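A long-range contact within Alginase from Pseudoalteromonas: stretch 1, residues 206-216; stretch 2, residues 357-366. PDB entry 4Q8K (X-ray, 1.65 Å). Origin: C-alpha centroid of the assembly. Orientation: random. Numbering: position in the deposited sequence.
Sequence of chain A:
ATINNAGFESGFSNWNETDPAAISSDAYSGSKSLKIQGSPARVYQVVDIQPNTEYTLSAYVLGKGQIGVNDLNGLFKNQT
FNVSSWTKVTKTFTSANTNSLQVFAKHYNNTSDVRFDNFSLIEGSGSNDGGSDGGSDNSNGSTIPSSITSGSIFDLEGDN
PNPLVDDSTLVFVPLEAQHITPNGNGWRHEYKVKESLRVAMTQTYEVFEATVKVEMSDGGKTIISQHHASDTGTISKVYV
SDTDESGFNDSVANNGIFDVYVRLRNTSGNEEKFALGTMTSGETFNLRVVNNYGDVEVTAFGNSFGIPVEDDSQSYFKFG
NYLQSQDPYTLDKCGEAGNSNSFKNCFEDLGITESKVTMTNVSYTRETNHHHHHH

Stretch 1 (206-216) EVFEATVKVEM
Stretch 2 357-366: VTMTNVSYTR

A strand and a bent partner, their touching residues at least 143 apart in sequence, pair antiparallel and bury 878 Å² between them. Stretch 1 runs unbroken, phi/psi near -120/130 except at Ala210 (-156/149) and Thr211 (-89/120); stretch 2 turns a corner at Asn361 (44/54), so its two halves meet stretch 1 at 141° (357-360) and 173° (362-366).

Glu206 faces Arg366, CA to CA 4.5 Å, without backbone hydrogen bonds between them. Its m,t side chain brings OE1 to 2.7 Å from Tyr364 OH, which donates to it; a long salt bridge joins OE1 to Arg366 NH1 at 3.7 Å. Arg366 NH1 also donates to Tyr364 OH, 3.2 Å, so the arginine braces the tyrosine hydroxyl while adding charge to match the carboxylate; a water donates to Glu206 OE1 (2.9 Å) and accepts from Arg366 NH1 (3.0 Å).

Val207 (t) pairs with Thr365 through reciprocal bonds, Val207 N to Thr365 O 3.0 Å and Thr365 N to Val207 O 2.9 Å. Phe208 (t, chi2 88°) lies on the buried face with Tyr364 (t, chi2 76°); Met359 (m,t,t) sets SD at the ring's edge, 3.9 Å from Phe208 CZ, and Val362 CG1 is 3.9 Å from Phe208 CE1. Glu209 (t,t, chi3 9°), on the more exposed face where beta-branched and polar side chains suit, repeats the paired pattern: Glu209 N to Ser363 O 3.0 Å, Ser363 N to Glu209 O 2.9 Å.

The register then slips by one, a beta bulge. Ala210 points sideways there, its small CB 4.1 Å from both Met359 SD and Val362 CG2. Thr211 (m) resumes pairing, Thr211 N to Thr360 O 2.8 Å and Thr360 N to Thr211 O 2.9 Å; a water bridges Thr211 O and Thr360 OG1, 2.8 Å from each.

Val212 (t) returns to the buried face, its CG1 3.7 Å from Val357 CG1. Lys213, all t, pairs with Thr358, Lys213 N to Thr358 O and Thr358 N to Lys213 O both 2.9 Å; its CB stays 4.2 Å from Thr358 CB and the extended chain carries NZ clear of stretch 2. Val214 (t) closes the apolar row, CG2 4.4 Å from Val357 CG2.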

ATOM      1  N   GLU A 206      -3.016  16.057   4.324  1.00 27.14           N
ATOM      2  CA  GLU A 206      -3.788  14.825   4.374  1.00 26.86           C
ATOM      3  C   GLU A 206      -3.430  13.980   5.552  1.00 23.63           C
ATOM      4  O   GLU A 206      -2.294  13.859   5.894  1.00 25.21           O
ATOM      5  CB  GLU A 206      -3.465  13.900   3.238  1.00 26.91           C
ATOM      6  CG  GLU A 206      -3.588  14.394   1.875  1.00 33.57           C
ATOM      7  CD  GLU A 206      -2.978  13.394   0.903  1.00 28.31           C
ATOM      8  OE1 GLU A 206      -3.714  12.512   0.493  1.00 30.25           O
ATOM      9  OE2 GLU A 206      -1.804  13.536   0.581  1.00 27.80           O
ATOM     10  N   VAL A 207      -4.428  13.337   6.105  1.00 22.30           N
ATOM     11  CA  VAL A 207      -4.213  12.380   7.169  1.00 23.17           C
ATOM     12  C   VAL A 207      -5.010  11.127   6.844  1.00 25.39           C
ATOM     13  O   VAL A 207      -6.221  11.205   6.609  1.00 25.71           O
ATOM     14  CB  VAL A 207      -4.706  12.926   8.518  1.00 25.97           C
ATOM     15  CG1 VAL A 207      -4.550  11.875   9.607  1.00 25.32           C
ATOM     16  CG2 VAL A 207      -3.959  14.215   8.887  1.00 25.95           C
ATOM     17  N   PHE A 208      -4.336   9.980   6.807  1.00 22.84           N
ATOM     18  CA  PHE A 208      -5.019   8.702   6.682  1.00 21.77           C
ATOM     19  C   PHE A 208      -4.663   7.872   7.901  1.00 23.47           C
ATOM     20  O   PHE A 208      -3.491   7.772   8.271  1.00 23.39           O
ATOM     21  CB  PHE A 208      -4.597   7.967   5.402  1.00 21.89           C
ATOM     22  CG  PHE A 208      -5.169   6.572   5.280  1.00 22.17           C
ATOM     23  CD1 PHE A 208      -6.400   6.369   4.694  1.00 20.59           C
ATOM     24  CD2 PHE A 208      -4.464   5.465   5.745  1.00 20.76           C
ATOM     25  CE1 PHE A 208      -6.932   5.081   4.569  1.00 23.25           C
ATOM     26  CE2 PHE A 208      -4.983   4.189   5.637  1.00 20.71           C
ATOM     27  CZ  PHE A 208      -6.223   3.996   5.044  1.00 20.15           C
ATOM     28  N   GLU A 209      -5.680   7.309   8.544  1.00 20.98           N
ATOM     29  CA  GLU A 209      -5.463   6.409   9.659  1.00 22.99           C
ATOM     30  C   GLU A 209      -6.365   5.200   9.506  1.00 24.69           C
ATOM     31  O   GLU A 209      -7.504   5.324   9.056  1.00 24.99           O
ATOM     32  CB  GLU A 209      -5.726   7.105  10.999  1.00 27.15           C
ATOM     33  CG  GLU A 209      -5.372   6.239  12.208  1.00 29.61           C
ATOM     34  CD  GLU A 209      -5.133   7.039  13.478  1.00 36.07           C
ATOM     35  OE1 GLU A 209      -5.394   8.262  13.491  1.00 38.69           O
ATOM     36  OE2 GLU A 209      -4.667   6.434  14.468  1.00 40.94           O
ATOM     37  N   ALA A 210      -5.843   4.036   9.871  1.00 18.80           N
ATOM     38  CA  ALA A 210      -6.604   2.805   9.820  1.00 20.52           C
ATOM     39  C   ALA A 210      -6.036   1.781  10.794  1.00 20.80           C
ATOM     40  O   ALA A 210      -4.836   1.781  11.097  1.00 22.01           O
ATOM     41  CB  ALA A 210      -6.608   2.249   8.406  1.00 19.37           C
ATOM     42  N   THR A 211      -6.922   0.947  11.316  1.00 21.38           N
ATOM     43  CA  THR A 211      -6.553  -0.262  12.029  1.00 20.37           C
ATOM     44  C   THR A 211      -6.462  -1.360  10.967  1.00 22.37           C
ATOM     45  O   THR A 211      -7.441  -1.646  10.260  1.00 21.74           O
ATOM     46  CB  THR A 211      -7.620  -0.606  13.084  1.00 24.17           C
ATOM     47  OG1 THR A 211      -7.610   0.399  14.107  1.00 27.72           O
ATOM     48  CG2 THR A 211      -7.372  -1.966  13.716  1.00 24.64           C
ATOM     49  N   VAL A 212      -5.276  -1.947  10.837  1.00 22.51           N
ATOM     50  CA  VAL A 212      -4.985  -2.841   9.728  1.00 19.04           C
ATOM     51  C   VAL A 212      -4.670  -4.257  10.184  1.00 22.11           C
ATOM     52  O   VAL A 212      -3.701  -4.483  10.908  1.00 22.38           O
ATOM     53  CB  VAL A 212      -3.774  -2.332   8.893  1.00 20.80           C
ATOM     54  CG1 VAL A 212      -3.546  -3.237   7.681  1.00 19.93           C
ATOM     55  CG2 VAL A 212      -3.971  -0.895   8.456  1.00 18.73           C
ATOM     56  N   LYS A 213      -5.481  -5.210   9.736  1.00 22.72           N
ATOM     57  CA  LYS A 213      -5.197  -6.622   9.984  1.00 23.78           C
ATOM     58  C   LYS A 213      -4.706  -7.246   8.685  1.00 23.55           C
ATOM     59  O   LYS A 213      -5.266  -6.995   7.621  1.00 21.50           O
ATOM     60  CB  LYS A 213      -6.444  -7.338  10.511  1.00 27.52           C
ATOM     61  CG  LYS A 213      -6.273  -8.831  10.756  1.00 29.43           C
ATOM     62  CD  LYS A 213      -7.577  -9.459  11.256  1.00 32.07           C
ATOM     63  CE  LYS A 213      -7.462 -10.978  11.358  1.00 38.27           C
ATOM     64  NZ  LYS A 213      -8.688 -11.628  11.916  1.00 47.78           N
ATOM     65  N   VAL A 214      -3.645  -8.040   8.759  1.00 21.60           N
ATOM     66  CA  VAL A 214      -3.097  -8.648   7.556  1.00 21.29           C
ATOM     67  C   VAL A 214      -3.048 -10.157   7.712  1.00 23.54           C
ATOM     68  O   VAL A 214      -2.525 -10.666   8.695  1.00 23.67           O
ATOM     69  CB  VAL A 214      -1.681  -8.107   7.225  1.00 22.42           C
ATOM     70  CG1 VAL A 214      -1.152  -8.750   5.957  1.00 22.19           C
ATOM     71  CG2 VAL A 214      -1.697  -6.580   7.077  1.00 20.36           C
ATOM     72  N   GLU A 215      -3.637 -10.865   6.753  1.00 21.20           N
ATOM     73  CA  GLU A 215      -3.558 -12.319   6.706  1.00 23.05           C
ATOM     74  C   GLU A 215      -2.981 -12.665   5.344  1.00 23.63           C
ATOM     75  O   GLU A 215      -3.569 -12.329   4.314  1.00 22.56           O
ATOM     76  CB  GLU A 215      -4.942 -12.941   6.862  1.00 25.35           C
ATOM     77  CG  GLU A 215      -5.630 -12.642   8.185  1.00 26.89           C
ATOM     78  CD  GLU A 215      -7.115 -12.954   8.131  1.00 29.57           C
ATOM     79  OE1 GLU A 215      -7.487 -14.110   8.424  1.00 34.17           O
ATOM     80  OE2 GLU A 215      -7.909 -12.055   7.768  1.00 28.03           O
ATOM     81  N   MET A 216      -1.815 -13.303   5.328  1.00 23.23           N
ATOM     82  CA  MET A 216      -1.123 -13.541   4.064  1.00 24.86           C
ATOM     83  C   MET A 216      -0.173 -14.729   4.150  1.00 27.00           C
ATOM     84  O   MET A 216       0.479 -14.938   5.173  1.00 26.65           O
ATOM     85  CB  MET A 216      -0.350 -12.288   3.631  1.00 22.59           C
ATOM     86  CG  MET A 216       0.423 -12.427   2.320  1.00 20.78           C
ATOM     87  SD  MET A 216       0.725 -10.860   1.457  1.00 23.00           S
ATOM     88  CE  MET A 216       1.596  -9.916   2.716  1.00 21.53           C
ATOM     89  N   VAL A 357      -6.089  -7.882   3.336  1.00 20.87           N
ATOM     90  CA  VAL A 357      -5.887  -6.723   4.205  1.00 21.98           C
ATOM     91  C   VAL A 357      -7.252  -6.177   4.645  1.00 23.37           C
ATOM     92  O   VAL A 357      -8.069  -5.774   3.815  1.00 22.91           O
ATOM     93  CB  VAL A 357      -5.050  -5.622   3.523  1.00 20.61           C
ATOM     94  CG1 VAL A 357      -4.950  -4.374   4.412  1.00 21.46           C
ATOM     95  CG2 VAL A 357      -3.653  -6.140   3.197  1.00 20.76           C
ATOM     96  N   THR A 358      -7.492  -6.183   5.952  1.00 22.14           N
ATOM     97  CA  THR A 358      -8.758  -5.718   6.506  1.00 21.52           C
ATOM     98  C   THR A 358      -8.533  -4.401   7.233  1.00 25.83           C
ATOM     99  O   THR A 358      -7.693  -4.321   8.123  1.00 23.66           O
ATOM    100  CB  THR A 358      -9.344  -6.739   7.496  1.00 28.15           C
ATOM    101  OG1 THR A 358      -9.547  -7.992   6.831  1.00 28.70           O
ATOM    102  CG2 THR A 358     -10.677  -6.256   8.046  1.00 29.29           C
ATOM    103  N   MET A 359      -9.278  -3.371   6.851  1.00 22.03           N
ATOM    104  CA  MET A 359      -9.102  -2.069   7.474  1.00 24.70           C
ATOM    105  C   MET A 359     -10.366  -1.614   8.178  1.00 25.69           C
ATOM    106  O   MET A 359     -11.445  -1.631   7.596  1.00 26.70           O
ATOM    107  CB  MET A 359      -8.678  -1.032   6.435  1.00 22.27           C
ATOM    108  CG  MET A 359      -7.292  -1.253   5.902  1.00 22.18           C
ATOM    109  SD  MET A 359      -6.700   0.122   4.928  1.00 21.37           S
ATOM    110  CE  MET A 359      -5.265  -0.612   4.142  1.00 23.57           C
ATOM    111  N   THR A 360     -10.211  -1.224   9.440  1.00 23.33           N
ATOM    112  CA  THR A 360     -11.298  -0.745  10.273  1.00 25.67           C
ATOM    113  C   THR A 360     -10.868   0.566  10.931  1.00 29.07           C
ATOM    114  O   THR A 360      -9.704   0.978  10.815  1.00 24.07           O
ATOM    115  CB  THR A 360     -11.641  -1.758  11.375  1.00 26.55           C
ATOM    116  OG1 THR A 360     -10.443  -2.131  12.068  1.00 25.85           O
ATOM    117  CG2 THR A 360     -12.298  -3.017  10.776  1.00 27.54           C
ATOM    118  N   ASN A 361     -11.802   1.218  11.625  1.00 28.95           N
ATOM    119  CA  ASN A 361     -11.525   2.511  12.247  1.00 28.98           C
ATOM    120  C   ASN A 361     -10.767   3.406  11.283  1.00 27.43           C
ATOM    121  O   ASN A 361      -9.698   3.925  11.605  1.00 26.47           O
ATOM    122  CB  ASN A 361     -10.703   2.339  13.520  1.00 28.17           C
ATOM    123  CG  ASN A 361     -11.371   1.442  14.534  1.00 32.99           C
ATOM    124  OD1 ASN A 361     -10.707   0.650  15.207  1.00 37.71           O
ATOM    125  ND2 ASN A 361     -12.690   1.550  14.648  1.00 34.38           N
ATOM    126  N   VAL A 362     -11.319   3.572  10.093  1.00 23.56           N
ATOM    127  CA  VAL A 362     -10.642   4.307   9.046  1.00 25.72           C
ATOM    128  C   VAL A 362     -11.039   5.777   9.058  1.00 28.68           C
ATOM    129  O   VAL A 362     -12.213   6.107   9.220  1.00 29.26           O
ATOM    130  CB  VAL A 362     -10.977   3.707   7.678  1.00 23.08           C
ATOM    131  CG1 VAL A 362     -10.233   4.434   6.570  1.00 24.57           C
ATOM    132  CG2 VAL A 362     -10.640   2.219   7.678  1.00 21.78           C
ATOM    133  N   SER A 363     -10.058   6.656   8.893  1.00 25.40           N
ATOM    134  CA  SER A 363     -10.346   8.066   8.662  1.00 27.56           C
ATOM    135  C   SER A 363      -9.454   8.648   7.573  1.00 25.33           C
ATOM    136  O   SER A 363      -8.330   8.208   7.360  1.00 23.35           O
ATOM    137  CB  SER A 363     -10.242   8.879   9.958  1.00 29.79           C
ATOM    138  OG  SER A 363      -8.950   8.771  10.519  1.00 28.42           O
ATOM    139  N   TYR A 364      -9.986   9.600   6.843  1.00 23.24           N
ATOM    140  CA  TYR A 364      -9.224  10.312   5.855  1.00 24.33           C
ATOM    141  C   TYR A 364      -9.645  11.757   5.827  1.00 29.35           C
ATOM    142  O   TYR A 364     -10.792  12.045   5.751  1.00 30.56           O
ATOM    143  CB  TYR A 364      -9.381   9.714   4.457  1.00 23.38           C
ATOM    144  CG  TYR A 364      -8.565  10.407   3.441  1.00 22.59           C
ATOM    145  CD1 TYR A 364      -7.215  10.216   3.347  1.00 22.80           C
ATOM    146  CD2 TYR A 364      -9.140  11.293   2.582  1.00 23.30           C
ATOM    147  CE1 TYR A 364      -6.480  10.870   2.397  1.00 21.76           C
ATOM    148  CE2 TYR A 364      -8.419  11.960   1.650  1.00 22.95           C
ATOM    149  CZ  TYR A 364      -7.094  11.761   1.552  1.00 23.86           C
ATOM    150  OH  TYR A 364      -6.410  12.471   0.629  1.00 24.38           O
ATOM    151  N   THR A 365      -8.684  12.649   5.915  1.00 25.70           N
ATOM    152  CA  THR A 365      -8.960  14.060   5.731  1.00 30.36           C
ATOM    153  C   THR A 365      -8.023  14.643   4.729  1.00 31.75           C
ATOM    154  O   THR A 365      -6.893  14.264   4.646  1.00 27.11           O
ATOM    155  CB  THR A 365      -8.828  14.874   7.032  1.00 30.96           C
ATOM    156  OG1 THR A 365      -7.464  15.011   7.344  1.00 38.07           O
ATOM    157  CG2 THR A 365      -9.496  14.236   8.159  1.00 39.22           C
ATOM    158  N   ARG A 366      -8.537  15.614   3.996  1.00 31.56           N
ATOM    159  CA  ARG A 366      -7.836  16.247   2.934  1.00 28.59           C
ATOM    160  C   ARG A 366      -8.193  17.727   2.859  1.00 31.47           C
ATOM    161  O   ARG A 366      -9.322  18.068   2.685  1.00 31.77           O
ATOM    162  CB  ARG A 366      -8.241  15.604   1.631  1.00 28.22           C
ATOM    163  CG  ARG A 366      -7.607  16.159   0.398  1.00 29.41           C
ATOM    164  CD  ARG A 366      -8.217  15.503  -0.832  1.00 26.58           C
ATOM    165  NE  ARG A 366      -7.543  15.930  -2.032  1.00 25.57           N
ATOM    166  CZ  ARG A 366      -6.391  15.451  -2.435  1.00 23.86           C
ATOM    167  NH1 ARG A 366      -5.806  14.522  -1.746  1.00 24.65           N
ATOM    168  NH2 ARG A 366      -5.839  15.905  -3.513  1.00 26.72           N
TER
HETATM  169  O   HOH W   1      -3.487  12.737  -2.382  1.00 23.95           O
HETATM  170  O   HOH W   2      -7.783  10.823   9.008  1.00 34.21           O
HETATM  171  O   HOH W   3      -8.825  -4.034  10.854  1.00 27.49           O
HETATM  172  O   HOH W   4      -7.313   3.315  13.450  1.00 34.58           O
HETATM  173  O   HOH W   5      -7.229  -9.504   7.113  1.00 23.53           O